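Local coordinates for thiamine pyrophosphokinase (Saccharomyces cerevisiae, PDB 1IG0), which catalyses the transfer of pyrophosphate from ATP to thiamine, giving thiamine diphosphate and AMP, as a homodimer and as the only yeast enzyme able to do so, at residues R74-L79 with K107-N112; I134-N139 with K163-L168. All blocks are in the same frame, centred on the assembly; numbering follows the deposited sequence.

Interaction 1 of 2, residues R74-L79 with K107-N112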
loop_
_atom_site.group_PDB
_atom_site.type_symbol
_atom_site.label_atom_id
_atom_site.label_comp_id
_atom_site.label_asym_id
_atom_site.label_seq_id
_atom_site.Cartn_x
_atom_site.Cartn_y
_atom_site.Cartn_z
ATOM N N ARG B 74 2.782 18.377 -10.023
ATOM C CA ARG B 74 2.901 18.262 -8.576
ATOM C C ARG B 74 3.995 19.172 -8.026
ATOM O O ARG B 74 3.786 19.885 -7.046
ATOM C CB ARG B 74 3.204 16.810 -8.195
ATOM C CG ARG B 74 2.204 15.798 -8.737
ATOM C CD ARG B 74 0.806 16.034 -8.184
ATOM N NE ARG B 74 -0.138 15.020 -8.646
ATOM C CZ ARG B 74 -1.412 14.959 -8.273
ATOM N NH1 ARG B 74 -1.901 15.857 -7.427
ATOM N NH2 ARG B 74 -2.197 13.998 -8.740
ATOM N N LEU B 75 5.163 19.139 -8.660
ATOM C CA LEU B 75 6.288 19.962 -8.230
ATOM C C LEU B 75 5.967 21.435 -8.446
ATOM O O LEU B 75 6.199 22.271 -7.572
ATOM C CB LEU B 75 7.546 19.591 -9.021
ATOM C CG LEU B 75 8.818 20.373 -8.685
ATOM C CD1 LEU B 75 9.209 20.122 -7.233
ATOM C CD2 LEU B 75 9.942 19.958 -9.626
ATOM N N TYR B 76 5.429 21.739 -9.623
ATOM C CA TYR B 76 5.061 23.103 -9.985
ATOM C C TYR B 76 4.147 23.722 -8.930
ATOM O O TYR B 76 4.390 24.834 -8.459
ATOM C CB TYR B 76 4.352 23.104 -11.341
ATOM C CG TYR B 76 4.009 24.482 -11.864
ATOM C CD1 TYR B 76 4.988 25.301 -12.428
ATOM C CD2 TYR B 76 2.702 24.966 -11.798
ATOM C CE1 TYR B 76 4.673 26.568 -12.916
ATOM C CE2 TYR B 76 2.378 26.230 -12.280
ATOM C CZ TYR B 76 3.367 27.024 -12.838
ATOM O OH TYR B 76 3.045 28.272 -13.316
ATOM N N ASP B 77 3.092 22.999 -8.565
ATOM C CA ASP B 77 2.143 23.487 -7.568
ATOM C C ASP B 77 2.736 23.480 -6.164
ATOM O O ASP B 77 2.503 24.397 -5.376
ATOM C CB ASP B 77 0.865 22.643 -7.581
ATOM C CG ASP B 77 0.127 22.719 -8.903
ATOM O OD1 ASP B 77 0.100 23.812 -9.510
ATOM O OD2 ASP B 77 -0.441 21.691 -9.328
ATOM N N TYR B 78 3.498 22.437 -5.848
ATOM C CA TYR B 78 4.118 22.322 -4.535
ATOM C C TYR B 78 4.832 23.618 -4.171
ATOM O O TYR B 78 4.841 24.031 -3.012
ATOM C CB TYR B 78 5.118 21.165 -4.520
ATOM C CG TYR B 78 5.854 20.999 -3.207
ATOM C CD1 TYR B 78 5.164 20.714 -2.029
ATOM C CD2 TYR B 78 7.243 21.122 -3.142
ATOM C CE1 TYR B 78 5.838 20.554 -0.818
ATOM C CE2 TYR B 78 7.927 20.964 -1.935
ATOM C CZ TYR B 78 7.217 20.679 -0.779
ATOM O OH TYR B 78 7.890 20.521 0.413
ATOM N N LEU B 79 5.423 24.263 -5.171
ATOM C CA LEU B 79 6.146 25.507 -4.947
ATOM C C LEU B 79 5.361 26.711 -5.458
ATOM O O LEU B 79 5.934 27.676 -5.963
ATOM C CB LEU B 79 7.519 25.427 -5.621
ATOM C CG LEU B 79 8.358 24.231 -5.148
ATOM C CD1 LEU B 79 9.712 24.225 -5.837
ATOM C CD2 LEU B 79 8.535 24.300 -3.640
ATOM N N LYS B 107 4.875 24.518 -20.610
ATOM C CA LYS B 107 5.524 25.720 -21.117
ATOM C C LYS B 107 6.570 26.270 -20.154
ATOM O O LYS B 107 7.649 26.685 -20.575
ATOM C CB LYS B 107 4.492 26.815 -21.409
ATOM C CG LYS B 107 3.635 26.585 -22.648
ATOM C CD LYS B 107 3.075 27.911 -23.157
ATOM C CE LYS B 107 2.299 27.755 -24.459
ATOM N NZ LYS B 107 0.969 27.117 -24.257
ATOM N N TYR B 108 6.247 26.274 -18.864
ATOM C CA TYR B 108 7.159 26.788 -17.847
ATOM C C TYR B 108 8.487 26.037 -17.792
ATOM O O TYR B 108 9.555 26.649 -17.796
ATOM C CB TYR B 108 6.504 26.732 -16.466
ATOM C CG TYR B 108 7.424 27.184 -15.354
ATOM C CD1 TYR B 108 7.712 28.535 -15.165
ATOM C CD2 TYR B 108 8.036 26.257 -14.511
ATOM C CE1 TYR B 108 8.586 28.953 -14.163
ATOM C CE2 TYR B 108 8.914 26.663 -13.508
ATOM C CZ TYR B 108 9.184 28.012 -13.339
ATOM O OH TYR B 108 10.047 28.415 -12.347
ATOM N N TYR B 109 8.420 24.712 -17.734
ATOM C CA TYR B 109 9.629 23.904 -17.658
ATOM C C TYR B 109 10.384 23.829 -18.973
ATOM O O TYR B 109 11.611 23.712 -18.982
ATOM C CB TYR B 109 9.292 22.501 -17.148
ATOM C CG TYR B 109 9.012 22.482 -15.663
ATOM C CD1 TYR B 109 7.879 21.854 -15.149
ATOM C CD2 TYR B 109 9.876 23.116 -14.771
ATOM C CE1 TYR B 109 7.610 21.862 -13.781
ATOM C CE2 TYR B 109 9.620 23.128 -13.406
ATOM C CZ TYR B 109 8.486 22.503 -12.916
ATOM O OH TYR B 109 8.223 22.531 -11.567
ATOM N N ARG B 110 9.666 23.901 -20.087
ATOM C CA ARG B 110 10.334 23.857 -21.375
ATOM C C ARG B 110 11.129 25.144 -21.539
ATOM O O ARG B 110 12.282 25.124 -21.968
ATOM C CB ARG B 110 9.335 23.737 -22.524
ATOM C CG ARG B 110 10.006 23.265 -23.799
ATOM C CD ARG B 110 9.134 23.390 -25.033
ATOM N NE ARG B 110 9.690 22.610 -26.138
ATOM C CZ ARG B 110 10.961 22.663 -26.530
ATOM N NH1 ARG B 110 11.821 23.462 -25.911
ATOM N NH2 ARG B 110 11.380 21.907 -27.535
ATOM N N LYS B 111 10.500 26.262 -21.191
ATOM C CA LYS B 111 11.142 27.566 -21.297
ATOM C C LYS B 111 12.400 27.590 -20.433
ATOM O O LYS B 111 13.409 28.185 -20.810
ATOM C CB LYS B 111 10.188 28.672 -20.838
ATOM C CG LYS B 111 10.241 29.930 -21.696
ATOM C CD LYS B 111 9.922 31.184 -20.889
ATOM C CE LYS B 111 8.553 31.123 -20.222
ATOM N NZ LYS B 111 7.435 31.128 -21.204
ATOM N N ASN B 112 12.336 26.938 -19.275
ATOM C CA ASN B 112 13.474 26.892 -18.362
ATOM C C ASN B 112 14.465 25.767 -18.664
ATOM O O ASN B 112 15.205 25.316 -17.789
ATOM C CB ASN B 112 12.984 26.809 -16.915
ATOM C CG ASN B 112 12.503 28.151 -16.394
ATOM O OD1 ASN B 112 13.290 29.087 -16.243
ATOM N ND2 ASN B 112 11.206 28.257 -16.126
#

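Interaction 2 of 2, residues I134-N139 with K163-L168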
loop_
_atom_site.group_PDB
_atom_site.type_symbol
_atom_site.label_atom_id
_atom_site.label_comp_id
_atom_site.label_asym_id
_atom_site.label_seq_id
_atom_site.Cartn_x
_atom_site.Cartn_y
_atom_site.Cartn_z
ATOM N N ILE B 134 17.102 7.161 -15.972
ATOM C CA ILE B 134 18.107 7.433 -14.953
ATOM C C ILE B 134 19.388 6.640 -15.196
ATOM O O ILE B 134 20.488 7.186 -15.110
ATOM C CB ILE B 134 17.558 7.115 -13.546
ATOM C CG1 ILE B 134 16.442 8.108 -13.204
ATOM C CG2 ILE B 134 18.677 7.183 -12.513
ATOM C CD1 ILE B 134 15.660 7.761 -11.957
ATOM N N SER B 135 19.248 5.354 -15.510
ATOM C CA SER B 135 20.416 4.520 -15.764
ATOM C C SER B 135 21.163 5.018 -17.001
ATOM O O SER B 135 22.393 5.092 -17.005
ATOM C CB SER B 135 20.005 3.061 -15.961
ATOM O OG SER B 135 21.150 2.226 -16.013
ATOM N N LEU B 136 20.422 5.353 -18.052
ATOM C CA LEU B 136 21.035 5.859 -19.276
ATOM C C LEU B 136 21.806 7.143 -18.979
ATOM O O LEU B 136 22.932 7.328 -19.441
ATOM C CB LEU B 136 19.960 6.132 -20.333
ATOM C CG LEU B 136 19.387 4.918 -21.070
ATOM C CD1 LEU B 136 18.200 5.348 -21.925
ATOM C CD2 LEU B 136 20.479 4.282 -21.930
ATOM N N HIS B 137 21.191 8.027 -18.203
ATOM C CA HIS B 137 21.818 9.294 -17.845
ATOM C C HIS B 137 23.196 9.096 -17.220
ATOM O O HIS B 137 24.162 9.762 -17.596
ATOM C CB HIS B 137 20.940 10.063 -16.854
ATOM C CG HIS B 137 21.589 11.297 -16.310
ATOM N ND1 HIS B 137 21.578 12.502 -16.978
ATOM C CD2 HIS B 137 22.312 11.499 -15.182
ATOM C CE1 HIS B 137 22.269 13.392 -16.287
ATOM N NE2 HIS B 137 22.725 12.808 -15.195
ATOM N N PHE B 138 23.281 8.181 -16.261
ATOM C CA PHE B 138 24.536 7.923 -15.567
ATOM C C PHE B 138 25.472 6.908 -16.214
ATOM O O PHE B 138 26.688 7.009 -16.063
ATOM C CB PHE B 138 24.259 7.463 -14.131
ATOM C CG PHE B 138 23.792 8.557 -13.218
ATOM C CD1 PHE B 138 22.532 8.503 -12.633
ATOM C CD2 PHE B 138 24.617 9.642 -12.934
ATOM C CE1 PHE B 138 22.098 9.513 -11.778
ATOM C CE2 PHE B 138 24.195 10.657 -12.082
ATOM C CZ PHE B 138 22.933 10.594 -11.502
ATOM N N ASN B 139 24.920 5.942 -16.940
ATOM C CA ASN B 139 25.760 4.898 -17.515
ATOM C C ASN B 139 25.958 4.846 -19.026
ATOM O O ASN B 139 26.688 3.986 -19.520
ATOM C CB ASN B 139 25.266 3.540 -17.011
ATOM C CG ASN B 139 25.102 3.510 -15.499
ATOM O OD1 ASN B 139 26.014 3.883 -14.761
ATOM N ND2 ASN B 139 23.940 3.061 -15.030
ATOM N N LYS B 163 8.901 3.829 -27.601
ATOM C CA LYS B 163 9.640 3.173 -26.528
ATOM C C LYS B 163 11.151 3.359 -26.639
ATOM O O LYS B 163 11.921 2.514 -26.186
ATOM C CB LYS B 163 9.306 1.681 -26.546
ATOM C CG LYS B 163 9.509 1.046 -27.914
ATOM C CD LYS B 163 8.977 -0.372 -27.967
ATOM C CE LYS B 163 9.093 -0.935 -29.375
ATOM N NZ LYS B 163 8.520 -2.305 -29.474
ATOM N N GLY B 164 11.569 4.472 -27.233
ATOM C CA GLY B 164 12.987 4.740 -27.400
ATOM C C GLY B 164 13.847 4.578 -26.158
ATOM O O GLY B 164 14.910 3.957 -26.213
ATOM N N ILE B 165 13.404 5.135 -25.035
ATOM C CA ILE B 165 14.176 5.035 -23.802
ATOM C C ILE B 165 14.416 3.586 -23.389
ATOM O O ILE B 165 15.488 3.252 -22.888
ATOM C CB ILE B 165 13.486 5.789 -22.640
ATOM C CG1 ILE B 165 13.462 7.293 -22.934
ATOM C CG2 ILE B 165 14.231 5.540 -21.332
ATOM C CD1 ILE B 165 14.845 7.936 -23.021
ATOM N N HIS B 166 13.424 2.725 -23.598
ATOM C CA HIS B 166 13.583 1.322 -23.240
ATOM C C HIS B 166 14.516 0.629 -24.225
ATOM O O HIS B 166 15.349 -0.185 -23.833
ATOM C CB HIS B 166 12.242 0.589 -23.228
ATOM C CG HIS B 166 12.332 -0.811 -22.702
ATOM N ND1 HIS B 166 12.557 -1.093 -21.372
ATOM C CD2 HIS B 166 12.268 -2.009 -23.331
ATOM C CE1 HIS B 166 12.628 -2.401 -21.203
ATOM N NE2 HIS B 166 12.457 -2.981 -22.378
ATOM N N THR B 167 14.370 0.947 -25.507
ATOM C CA THR B 167 15.219 0.349 -26.534
ATOM C C THR B 167 16.678 0.716 -26.267
ATOM O O THR B 167 17.565 -0.138 -26.312
ATOM C CB THR B 167 14.825 0.847 -27.942
ATOM O OG1 THR B 167 13.437 0.577 -28.173
ATOM C CG2 THR B 167 15.660 0.146 -29.009
ATOM N N LEU B 168 16.919 1.994 -25.988
ATOM C CA LEU B 168 18.266 2.473 -25.705
ATOM C C LEU B 168 18.793 1.842 -24.423
ATOM O O LEU B 168 19.965 1.484 -24.335
ATOM C CB LEU B 168 18.277 3.997 -25.566
ATOM C CG LEU B 168 17.992 4.808 -26.832
ATOM C CD1 LEU B 168 17.941 6.291 -26.495
ATOM C CD2 LEU B 168 19.075 4.533 -27.862
#

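Interaction 1 of 2, residues R74-L79 with K107-N112
The ring of Y108 lies between Y76 on one face and N112 on the other. Y76 presents its edge, and the pair forms an offset edge-to-face stack with centroids 5.4 Å apart and planes at 63°. The leading atom is Y76 CE1, which sits over the rim of the ring, 3.7 Å from Y108 CG. On the opposite face N112 ND2 stands above the rim of the same ring. It is held there by a hydrogen bond of 2.8 Å from N112 ND2 to Y108 O. This bond is bent, and the donor comes from above the carbonyl plane. N112 N also donates to Y108 O, from the other face of that plane, so one carbonyl oxygen takes two bonds where helix 103-111 ends. Both helices belong to the alpha-beta-alpha catalytic domain, and their short segments run nearly perpendicular, at 94°. Their axes stay 11.9 Å apart, and the aromatic side chains span this distance. Y76 reaches across because its CG is anti to the backbone N (chi1 -176°). Y109 lies beside this pair. Y108 CD2 lies over one face of the Y109 ring, toward its rim, and the Y109 hydroxyl points at helix 71-78. There Y109 OH lies 3.6 Å from L75 CG and 3.9 Å from Y76 CB, near the plane of the Y76 ring at its edge. Y76 N is also close to this hydroxyl, but the angle is too poor for a hydrogen bond. The L75 side chain crosses that of Y109 at about a right angle, and both side chains also touch P91. R86 makes cation-pi contacts with both Y76 and Y108, and hydrogen-bonds to Y76 O through NH2.

Interaction 2 of 2, residues I134-N139 with K163-L168
L136 carries this contact from its helix, 126-139, across to the first turn of helix 164-175. Its CB points toward that turn. CG stands anti to the carbonyl carbon (chi1 -77°), and the two methyls beyond it do the touching. CD1 touches both I165 and L168. L136 CD1 comes within 3.6 Å of I165 O. The distance from L136 CD1 to I165 CG2 is 4.0 Å. From L136 CD1 to L168 CB it is 3.9 Å. L136 CD2 faces the backbone of L168, 3.7 Å from L168 O. The side chains of L136 and L168 cross at about a right angle. I165 joins through CG2, the branch that lies anti to its backbone N. F143 of helix 141-148 also touches L136, I165 and L168, and M172, further along helix 164-175, touches L136. Three helices of the catalytic domain thus meet around one leucine. The contact is buried, and the side chain of I165 is about 14 Å from a bound thiamine. A directed bond does join the same two helices nearby, between H166 ND1 and N132 OD1. No hydrogen bond joins the two segments themselves. Two methyls pack against both aliphatic groups and peptide oxygens, so between these segments the attraction is van der Waals and hydrophobic.

Overall arrangement
Interactions 1 and 2 lie in the same catalytic domain but share no helix. Interaction 1 pairs helices 71-78 and 103-111; interaction 2 pairs helices 126-139 and 164-175. They follow one another along the chain, with centres 23 Å apart and nearest atoms about 14 Å apart, and do not touch. Neither involves the other subunit. Interaction 1 is farther from the centre of the chain and only partly buried. Its chemistry is largely aromatic, with no hydrogen bond across it, and R86 lies beside two of the tyrosines. Interaction 2 is the more buried and smaller contact, 133 against 187 Å², and aliphatic side chains carry it.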